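PDB 1YZY: 3-oxo-tetronate kinase from Haemophilus influenzae, which catalyses the ATP-dependent phosphorylation of 3-oxo-tetronate to 3-oxo-tetronate 4-phosphate, a step of carbohydrate metabolism. Local coordinates for residues H272-E284 / F322-F335. Sequence-based numbering, arbitrary orientation.
Sequences HFQLDVEQAIHNE and FGVDQASHAIENTF
Ala280 and Ala330 meet methyl to methyl, CB to CB 3.6 Å, where the short helix 277-282 crosses residues 324-335, the first half of helix 324-345, at 76°. The two small side chains meet at the crossing, and the segment axes approach to 8.6 Å. Ile281 closes in beside this point, its CG1 lying 3.6 Å from Ala330 CB, so the Ala330 methyl is a small bump seated between two residues of the short helix.

Val277 works as a fork in the groove between Ala327 and Ile331. Its CG1, anti to the backbone N (chi1 -179°), rests on Ala327 CB at 3.7 Å, while CG2 turns to the tip of Ile331, meeting CD1. Just before the helix, Leu275 reaches further along helix 324-345: its CD1 sits over one face of the Phe335 ring, 3.9 Å from the centroid in a CH-pi contact, with Thr334 CG2 close by. At the far end Phe322 lies across Glu278, whose CG touches the ring at CZ (3.6 Å), and the Ile281 and Val277 methyls approach the same ring obliquely.

No hydrogen bond crosses this apolar interface. The Thr334 hydroxyl, which Ala280 CB touches, donates instead to Ala330 O (2.8 Å from OG1), and Asp276 caps the short helix through Gln279 N.

Within the nucleotide-binding C-terminal domain, the contact packs the turn and helix that follow edge strand 272-274 against helix 324-345. Strand 305-307 pairs with that strand, helix 286-295 touches Phe273 and Thr334, and Phe335 touches Thr357 of helix 355-365, a probable ATP-binding residue.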
ATOM      1  N   HIS A 272     -26.944  12.027  -9.076  1.00 26.11           N
ATOM      2  CA  HIS A 272     -26.021  12.681  -8.171  1.00 25.18           C
ATOM      3  C   HIS A 272     -26.736  13.569  -7.171  1.00 30.62           C
ATOM      4  O   HIS A 272     -27.631  14.341  -7.520  1.00 29.65           O
ATOM      5  CB  HIS A 272     -25.010  13.497  -8.970  1.00 23.71           C
ATOM      6  CG  HIS A 272     -25.635  14.356 -10.023  1.00 23.62           C
ATOM      7  ND1 HIS A 272     -26.102  13.845 -11.214  1.00 27.09           N
ATOM      8  CD2 HIS A 272     -25.884  15.686 -10.060  1.00 23.43           C
ATOM      9  CE1 HIS A 272     -26.613  14.823 -11.941  1.00 24.52           C
ATOM     10  NE2 HIS A 272     -26.493  15.951 -11.265  1.00 29.61           N
ATOM     11  N   PHE A 273     -26.296  13.480  -5.927  1.00 30.12           N
ATOM     12  CA  PHE A 273     -26.871  14.256  -4.851  1.00 28.29           C
ATOM     13  C   PHE A 273     -25.719  14.932  -4.129  1.00 26.69           C
ATOM     14  O   PHE A 273     -24.926  14.265  -3.472  1.00 32.37           O
ATOM     15  CB  PHE A 273     -27.622  13.318  -3.900  1.00 26.64           C
ATOM     16  CG  PHE A 273     -28.427  14.026  -2.845  1.00 24.36           C
ATOM     17  CD1 PHE A 273     -27.815  14.881  -1.928  1.00 21.94           C
ATOM     18  CD2 PHE A 273     -29.796  13.829  -2.758  1.00 22.11           C
ATOM     19  CE1 PHE A 273     -28.552  15.525  -0.943  1.00 26.64           C
ATOM     20  CE2 PHE A 273     -30.547  14.469  -1.772  1.00 21.58           C
ATOM     21  CZ  PHE A 273     -29.922  15.319  -0.865  1.00 17.86           C
ATOM     22  N   GLN A 274     -25.619  16.248  -4.262  1.00 25.89           N
ATOM     23  CA  GLN A 274     -24.555  16.981  -3.594  1.00 29.91           C
ATOM     24  C   GLN A 274     -24.799  17.094  -2.088  1.00 31.34           C
ATOM     25  O   GLN A 274     -25.828  17.616  -1.653  1.00 29.97           O
ATOM     26  CB  GLN A 274     -24.397  18.376  -4.186  1.00 26.76           C
ATOM     27  CG  GLN A 274     -23.326  19.182  -3.479  1.00 34.05           C
ATOM     28  CD  GLN A 274     -23.162  20.563  -4.051  1.00 35.20           C
ATOM     29  OE1 GLN A 274     -23.896  20.969  -4.951  1.00 41.73           O
ATOM     30  NE2 GLN A 274     -22.202  21.310  -3.518  1.00 41.43           N
ATOM     31  N   LEU A 275     -23.846  16.606  -1.303  1.00 25.22           N
ATOM     32  CA  LEU A 275     -23.942  16.653   0.147  1.00 30.42           C
ATOM     33  C   LEU A 275     -23.719  18.103   0.591  1.00 33.85           C
ATOM     34  O   LEU A 275     -22.650  18.675   0.357  1.00 36.55           O
ATOM     35  CB  LEU A 275     -22.892  15.716   0.763  1.00 33.87           C
ATOM     36  CG  LEU A 275     -22.975  15.275   2.231  1.00 38.15           C
ATOM     37  CD1 LEU A 275     -22.056  14.089   2.430  1.00 43.26           C
ATOM     38  CD2 LEU A 275     -22.604  16.398   3.199  1.00 39.53           C
ATOM     39  N   ASP A 276     -24.750  18.705   1.180  1.00 34.49           N
ATOM     40  CA  ASP A 276     -24.692  20.083   1.660  1.00 38.22           C
ATOM     41  C   ASP A 276     -24.213  20.082   3.112  1.00 41.74           C
ATOM     42  O   ASP A 276     -24.816  19.428   3.963  1.00 38.53           O
ATOM     43  CB  ASP A 276     -26.082  20.725   1.549  1.00 44.55           C
ATOM     44  CG  ASP A 276     -26.118  22.155   2.062  1.00 45.04           C
ATOM     45  OD1 ASP A 276     -25.318  22.988   1.582  1.00 50.09           O
ATOM     46  OD2 ASP A 276     -26.954  22.445   2.942  1.00 35.96           O
ATOM     47  N   VAL A 277     -23.147  20.832   3.394  1.00 44.24           N
ATOM     48  CA  VAL A 277     -22.571  20.890   4.741  1.00 43.37           C
ATOM     49  C   VAL A 277     -23.469  21.508   5.817  1.00 42.71           C
ATOM     50  O   VAL A 277     -23.401  21.115   6.983  1.00 42.61           O
ATOM     51  CB  VAL A 277     -21.194  21.597   4.734  1.00 43.53           C
ATOM     52  CG1 VAL A 277     -20.599  21.634   6.139  1.00 49.55           C
ATOM     53  CG2 VAL A 277     -20.243  20.871   3.789  1.00 45.60           C
ATOM     54  N   GLU A 278     -24.286  22.485   5.437  1.00 42.07           N
ATOM     55  CA  GLU A 278     -25.192  23.139   6.383  1.00 43.49           C
ATOM     56  C   GLU A 278     -26.219  22.128   6.913  1.00 42.82           C
ATOM     57  O   GLU A 278     -26.587  22.149   8.087  1.00 42.23           O
ATOM     58  CB  GLU A 278     -25.916  24.299   5.687  1.00 47.73           C
ATOM     59  CG  GLU A 278     -26.242  25.512   6.571  1.00 57.48           C
ATOM     60  CD  GLU A 278     -27.441  25.323   7.499  1.00 63.73           C
ATOM     61  OE1 GLU A 278     -28.263  24.403   7.277  1.00 66.82           O
ATOM     62  OE2 GLU A 278     -27.570  26.124   8.452  1.00 65.89           O
ATOM     63  N   GLN A 279     -26.706  21.277   6.017  1.00 44.15           N
ATOM     64  CA  GLN A 279     -27.692  20.260   6.357  1.00 42.59           C
ATOM     65  C   GLN A 279     -27.087  19.098   7.134  1.00 42.23           C
ATOM     66  O   GLN A 279     -27.777  18.437   7.915  1.00 40.34           O
ATOM     67  CB  GLN A 279     -28.347  19.720   5.086  1.00 47.81           C
ATOM     68  CG  GLN A 279     -29.284  20.685   4.384  1.00 51.21           C
ATOM     69  CD  GLN A 279     -30.616  20.814   5.091  1.00 52.41           C
ATOM     70  OE1 GLN A 279     -31.454  19.919   5.020  1.00 55.61           O
ATOM     71  NE2 GLN A 279     -30.823  21.940   5.764  1.00 52.26           N
ATOM     72  N   ALA A 280     -25.815  18.814   6.876  1.00 42.26           N
ATOM     73  CA  ALA A 280     -25.127  17.716   7.551  1.00 42.37           C
ATOM     74  C   ALA A 280     -25.019  17.961   9.055  1.00 43.72           C
ATOM     75  O   ALA A 280     -25.017  17.019   9.853  1.00 42.71           O
ATOM     76  CB  ALA A 280     -23.745  17.509   6.940  1.00 33.76           C
ATOM     77  N   ILE A 281     -24.919  19.231   9.433  1.00 45.68           N
ATOM     78  CA  ILE A 281     -24.804  19.606  10.835  1.00 48.22           C
ATOM     79  C   ILE A 281     -26.187  19.879  11.462  1.00 48.69           C
ATOM     80  O   ILE A 281     -26.355  19.465  12.609  1.00 49.55           O
ATOM     81  CB  ILE A 281     -24.003  20.921  10.998  1.00 47.81           C
ATOM     82  CG1 ILE A 281     -22.707  20.865  10.193  1.00 50.39           C
ATOM     83  CG2 ILE A 281     -23.661  21.141  12.460  1.00 52.90           C
ATOM     84  CD1 ILE A 281     -21.925  22.156  10.211  1.00 48.90           C
ATOM     85  N   HIS A 282     -27.125  20.540  10.783  1.00 48.19           N
ATOM     86  CA  HIS A 282     -28.378  20.850  11.475  1.00 49.95           C
ATOM     87  C   HIS A 282     -29.572  19.975  11.136  1.00 50.64           C
ATOM     88  O   HIS A 282     -30.442  19.893  12.004  1.00 46.56           O
ATOM     89  CB  HIS A 282     -28.770  22.278  11.088  1.00 50.66           C
ATOM     90  CG  HIS A 282     -27.741  23.247  11.569  1.00 50.34           C
ATOM     91  ND1 HIS A 282     -27.336  24.333  10.824  1.00 53.06           N
ATOM     92  CD2 HIS A 282     -27.055  23.311  12.732  1.00 47.19           C
ATOM     93  CE1 HIS A 282     -26.443  25.025  11.507  1.00 51.18           C
ATOM     94  NE2 HIS A 282     -26.254  24.425  12.669  1.00 50.83           N
ATOM     95  N   ASN A 283     -29.689  19.377   9.958  1.00 50.97           N
ATOM     96  CA  ASN A 283     -30.873  18.547   9.725  1.00 46.88           C
ATOM     97  C   ASN A 283     -30.568  17.138  10.250  1.00 48.18           C
ATOM     98  O   ASN A 283     -29.633  16.478   9.786  1.00 46.30           O
ATOM     99  CB  ASN A 283     -31.130  18.512   8.212  1.00 47.49           C
ATOM    100  CG  ASN A 283     -32.358  17.692   7.835  1.00 45.11           C
ATOM    101  OD1 ASN A 283     -32.930  16.972   8.658  1.00 39.42           O
ATOM    102  ND2 ASN A 283     -32.772  17.801   6.578  1.00 41.05           N
ATOM    103  N   GLU A 284     -31.349  16.694  11.230  1.00 48.36           N
ATOM    104  CA  GLU A 284     -31.164  15.373  11.831  1.00 51.10           C
ATOM    105  C   GLU A 284     -31.630  14.216  10.948  1.00 47.94           C
ATOM    106  O   GLU A 284     -31.200  13.073  11.127  1.00 46.42           O
ATOM    107  CB  GLU A 284     -31.880  15.300  13.180  1.00 56.14           C
ATOM    108  CG  GLU A 284     -31.386  16.301  14.207  1.00 65.58           C
ATOM    109  CD  GLU A 284     -32.037  16.094  15.558  1.00 72.58           C
ATOM    110  OE1 GLU A 284     -31.633  15.149  16.269  1.00 76.52           O
ATOM    111  OE2 GLU A 284     -32.960  16.864  15.906  1.00 73.88           O
ATOM    112  N   PHE A 322     -18.141  27.657   8.555  1.00 68.01           N
ATOM    113  CA  PHE A 322     -18.655  26.601   9.429  1.00 62.71           C
ATOM    114  C   PHE A 322     -17.527  26.049  10.293  1.00 59.34           C
ATOM    115  O   PHE A 322     -17.780  25.372  11.291  1.00 57.91           O
ATOM    116  CB  PHE A 322     -19.271  25.453   8.616  1.00 64.04           C
ATOM    117  CG  PHE A 322     -20.518  25.834   7.879  1.00 62.66           C
ATOM    118  CD1 PHE A 322     -21.704  26.063   8.567  1.00 65.17           C
ATOM    119  CD2 PHE A 322     -20.504  25.985   6.496  1.00 63.00           C
ATOM    120  CE1 PHE A 322     -22.859  26.441   7.893  1.00 67.80           C
ATOM    121  CE2 PHE A 322     -21.650  26.361   5.809  1.00 63.96           C
ATOM    122  CZ  PHE A 322     -22.832  26.592   6.510  1.00 69.05           C
ATOM    123  N   GLY A 323     -16.291  26.367   9.916  1.00 55.85           N
ATOM    124  CA  GLY A 323     -15.136  25.888  10.650  1.00 54.23           C
ATOM    125  C   GLY A 323     -14.552  24.652   9.999  1.00 52.04           C
ATOM    126  O   GLY A 323     -15.283  23.751   9.591  1.00 50.31           O
ATOM    127  N   VAL A 324     -13.227  24.613   9.893  1.00 53.10           N
ATOM    128  CA  VAL A 324     -12.524  23.489   9.286  1.00 54.83           C
ATOM    129  C   VAL A 324     -12.884  22.127   9.888  1.00 56.94           C
ATOM    130  O   VAL A 324     -13.122  21.165   9.156  1.00 56.68           O
ATOM    131  CB  VAL A 324     -10.999  23.689   9.378  1.00 56.87           C
ATOM    132  CG1 VAL A 324     -10.267  22.472   8.834  1.00 52.83           C
ATOM    133  CG2 VAL A 324     -10.595  24.948   8.621  1.00 57.01           C
ATOM    134  N   ASP A 325     -12.882  22.038  11.214  1.00 58.15           N
ATOM    135  CA  ASP A 325     -13.194  20.784  11.892  1.00 59.78           C
ATOM    136  C   ASP A 325     -14.687  20.467  12.018  1.00 57.32           C
ATOM    137  O   ASP A 325     -15.079  19.297  12.043  1.00 56.99           O
ATOM    138  CB  ASP A 325     -12.527  20.751  13.268  1.00 65.46           C
ATOM    139  CG  ASP A 325     -11.012  20.747  13.179  1.00 69.97           C
ATOM    140  OD1 ASP A 325     -10.437  19.676  12.892  1.00 71.20           O
ATOM    141  OD2 ASP A 325     -10.399  21.814  13.393  1.00 73.04           O
ATOM    142  N   GLN A 326     -15.511  21.504  12.134  1.00 53.39           N
ATOM    143  CA  GLN A 326     -16.953  21.321  12.261  1.00 52.13           C
ATOM    144  C   GLN A 326     -17.543  20.758  10.972  1.00 52.16           C
ATOM    145  O   GLN A 326     -18.420  19.891  11.011  1.00 49.21           O
ATOM    146  CB  GLN A 326     -17.639  22.645  12.604  1.00 56.23           C
ATOM    147  CG  GLN A 326     -17.405  23.149  14.028  1.00 60.94           C
ATOM    148  CD  GLN A 326     -15.960  23.544  14.311  1.00 63.23           C
ATOM    149  OE1 GLN A 326     -15.236  24.004  13.428  1.00 58.76           O
ATOM    150  NE2 GLN A 326     -15.542  23.379  15.562  1.00 62.08           N
ATOM    151  N   ALA A 327     -17.073  21.282   9.841  1.00 50.57           N
ATOM    152  CA  ALA A 327     -17.519  20.855   8.516  1.00 47.58           C
ATOM    153  C   ALA A 327     -16.929  19.493   8.120  1.00 45.07           C
ATOM    154  O   ALA A 327     -17.553  18.725   7.384  1.00 42.94           O
ATOM    155  CB  ALA A 327     -17.149  21.911   7.480  1.00 48.10           C
ATOM    156  N   SER A 328     -15.710  19.228   8.578  1.00 44.76           N
ATOM    157  CA  SER A 328     -15.018  17.976   8.305  1.00 41.21           C
ATOM    158  C   SER A 328     -15.760  16.809   8.963  1.00 39.89           C
ATOM    159  O   SER A 328     -15.928  15.747   8.362  1.00 40.50           O
ATOM    160  CB  SER A 328     -13.586  18.064   8.841  1.00 42.59           C
ATOM    161  OG  SER A 328     -12.842  16.891   8.562  1.00 50.58           O
ATOM    162  N   HIS A 329     -16.205  17.017  10.201  1.00 37.38           N
ATOM    163  CA  HIS A 329     -16.925  15.993  10.956  1.00 39.84           C
ATOM    164  C   HIS A 329     -18.295  15.681  10.381  1.00 37.23           C
ATOM    165  O   HIS A 329     -18.668  14.519  10.251  1.00 31.19           O
ATOM    166  CB  HIS A 329     -17.093  16.419  12.417  1.00 44.51           C
ATOM    167  CG  HIS A 329     -15.967  15.996  13.310  1.00 47.30           C
ATOM    168  ND1 HIS A 329     -15.791  14.692  13.717  1.00 50.68           N
ATOM    169  CD2 HIS A 329     -14.984  16.712  13.903  1.00 48.09           C
ATOM    170  CE1 HIS A 329     -14.748  14.622  14.524  1.00 50.99           C
ATOM    171  NE2 HIS A 329     -14.240  15.835  14.654  1.00 52.86           N
ATOM    172  N   ALA A 330     -19.058  16.729  10.086  1.00 35.73           N
ATOM    173  CA  ALA A 330     -20.399  16.581   9.530  1.00 34.17           C
ATOM    174  C   ALA A 330     -20.367  15.672   8.307  1.00 33.02           C
ATOM    175  O   ALA A 330     -21.145  14.726   8.215  1.00 33.57           O
ATOM    176  CB  ALA A 330     -20.959  17.943   9.163  1.00 30.27           C
ATOM    177  N   ILE A 331     -19.445  15.964   7.389  1.00 30.12           N
ATOM    178  CA  ILE A 331     -19.259  15.195   6.158  1.00 29.91           C
ATOM    179  C   ILE A 331     -18.837  13.746   6.432  1.00 32.32           C
ATOM    180  O   ILE A 331     -19.377  12.817   5.835  1.00 39.58           O
ATOM    181  CB  ILE A 331     -18.212  15.883   5.240  1.00 25.87           C
ATOM    182  CG1 ILE A 331     -18.744  17.237   4.772  1.00 28.59           C
ATOM    183  CG2 ILE A 331     -17.895  15.015   4.030  1.00 32.01           C
ATOM    184  CD1 ILE A 331     -17.744  18.070   4.016  1.00 23.11           C
ATOM    185  N   GLU A 332     -17.844  13.565   7.297  1.00 31.66           N
ATOM    186  CA  GLU A 332     -17.347  12.237   7.654  1.00 33.88           C
ATOM    187  C   GLU A 332     -18.377  11.380   8.385  1.00 28.90           C
ATOM    188  O   GLU A 332     -18.484  10.184   8.132  1.00 29.99           O
ATOM    189  CB  GLU A 332     -16.090  12.356   8.512  1.00 41.00           C
ATOM    190  CG  GLU A 332     -14.849  12.797   7.750  1.00 52.95           C
ATOM    191  CD  GLU A 332     -13.661  13.069   8.663  1.00 62.25           C
ATOM    192  OE1 GLU A 332     -13.592  12.487   9.771  1.00 61.57           O
ATOM    193  OE2 GLU A 332     -12.786  13.867   8.264  1.00 67.23           O
ATOM    194  N   ASN A 333     -19.073  11.975   9.347  1.00 30.38           N
ATOM    195  CA  ASN A 333     -20.093  11.257  10.103  1.00 29.77           C
ATOM    196  C   ASN A 333     -21.249  10.854   9.193  1.00 26.85           C
ATOM    197  O   ASN A 333     -21.845   9.791   9.375  1.00 25.09           O
ATOM    198  CB  ASN A 333     -20.632  12.121  11.251  1.00 32.00           C
ATOM    199  CG  ASN A 333     -19.693  12.183  12.440  1.00 33.66           C
ATOM    200  OD1 ASN A 333     -19.093  11.178  12.833  1.00 41.70           O
ATOM    201  ND2 ASN A 333     -19.589  13.359  13.045  1.00 32.33           N
ATOM    202  N   THR A 334     -21.577  11.712   8.230  1.00 26.66           N
ATOM    203  CA  THR A 334     -22.668  11.441   7.300  1.00 22.96           C
ATOM    204  C   THR A 334     -22.367  10.264   6.375  1.00 25.67           C
ATOM    205  O   THR A 334     -23.199   9.366   6.223  1.00 22.69           O
ATOM    206  CB  THR A 334     -23.051  12.696   6.463  1.00 29.58           C
ATOM    207  OG1 THR A 334     -23.555  13.726   7.327  1.00 29.84           O
ATOM    208  CG2 THR A 334     -24.133  12.351   5.452  1.00 19.00           C
ATOM    209  N   PHE A 335     -21.199  10.282   5.734  1.00 25.58           N
ATOM    210  CA  PHE A 335     -20.805   9.191   4.844  1.00 23.07           C
ATOM    211  C   PHE A 335     -20.732   7.885   5.625  1.00 21.19           C
ATOM    212  O   PHE A 335     -21.167   6.839   5.153  1.00 29.36           O
ATOM    213  CB  PHE A 335     -19.439   9.469   4.203  1.00 25.56           C
ATOM    214  CG  PHE A 335     -19.491  10.378   3.006  1.00 25.08           C
ATOM    215  CD1 PHE A 335     -20.298  10.072   1.914  1.00 16.56           C
ATOM    216  CD2 PHE A 335     -18.695  11.519   2.952  1.00 23.63           C
ATOM    217  CE1 PHE A 335     -20.308  10.887   0.784  1.00 19.58           C
ATOM    218  CE2 PHE A 335     -18.699  12.341   1.829  1.00 20.48           C
ATOM    219  CZ  PHE A 335     -19.508  12.023   0.739  1.00 14.60           C
TER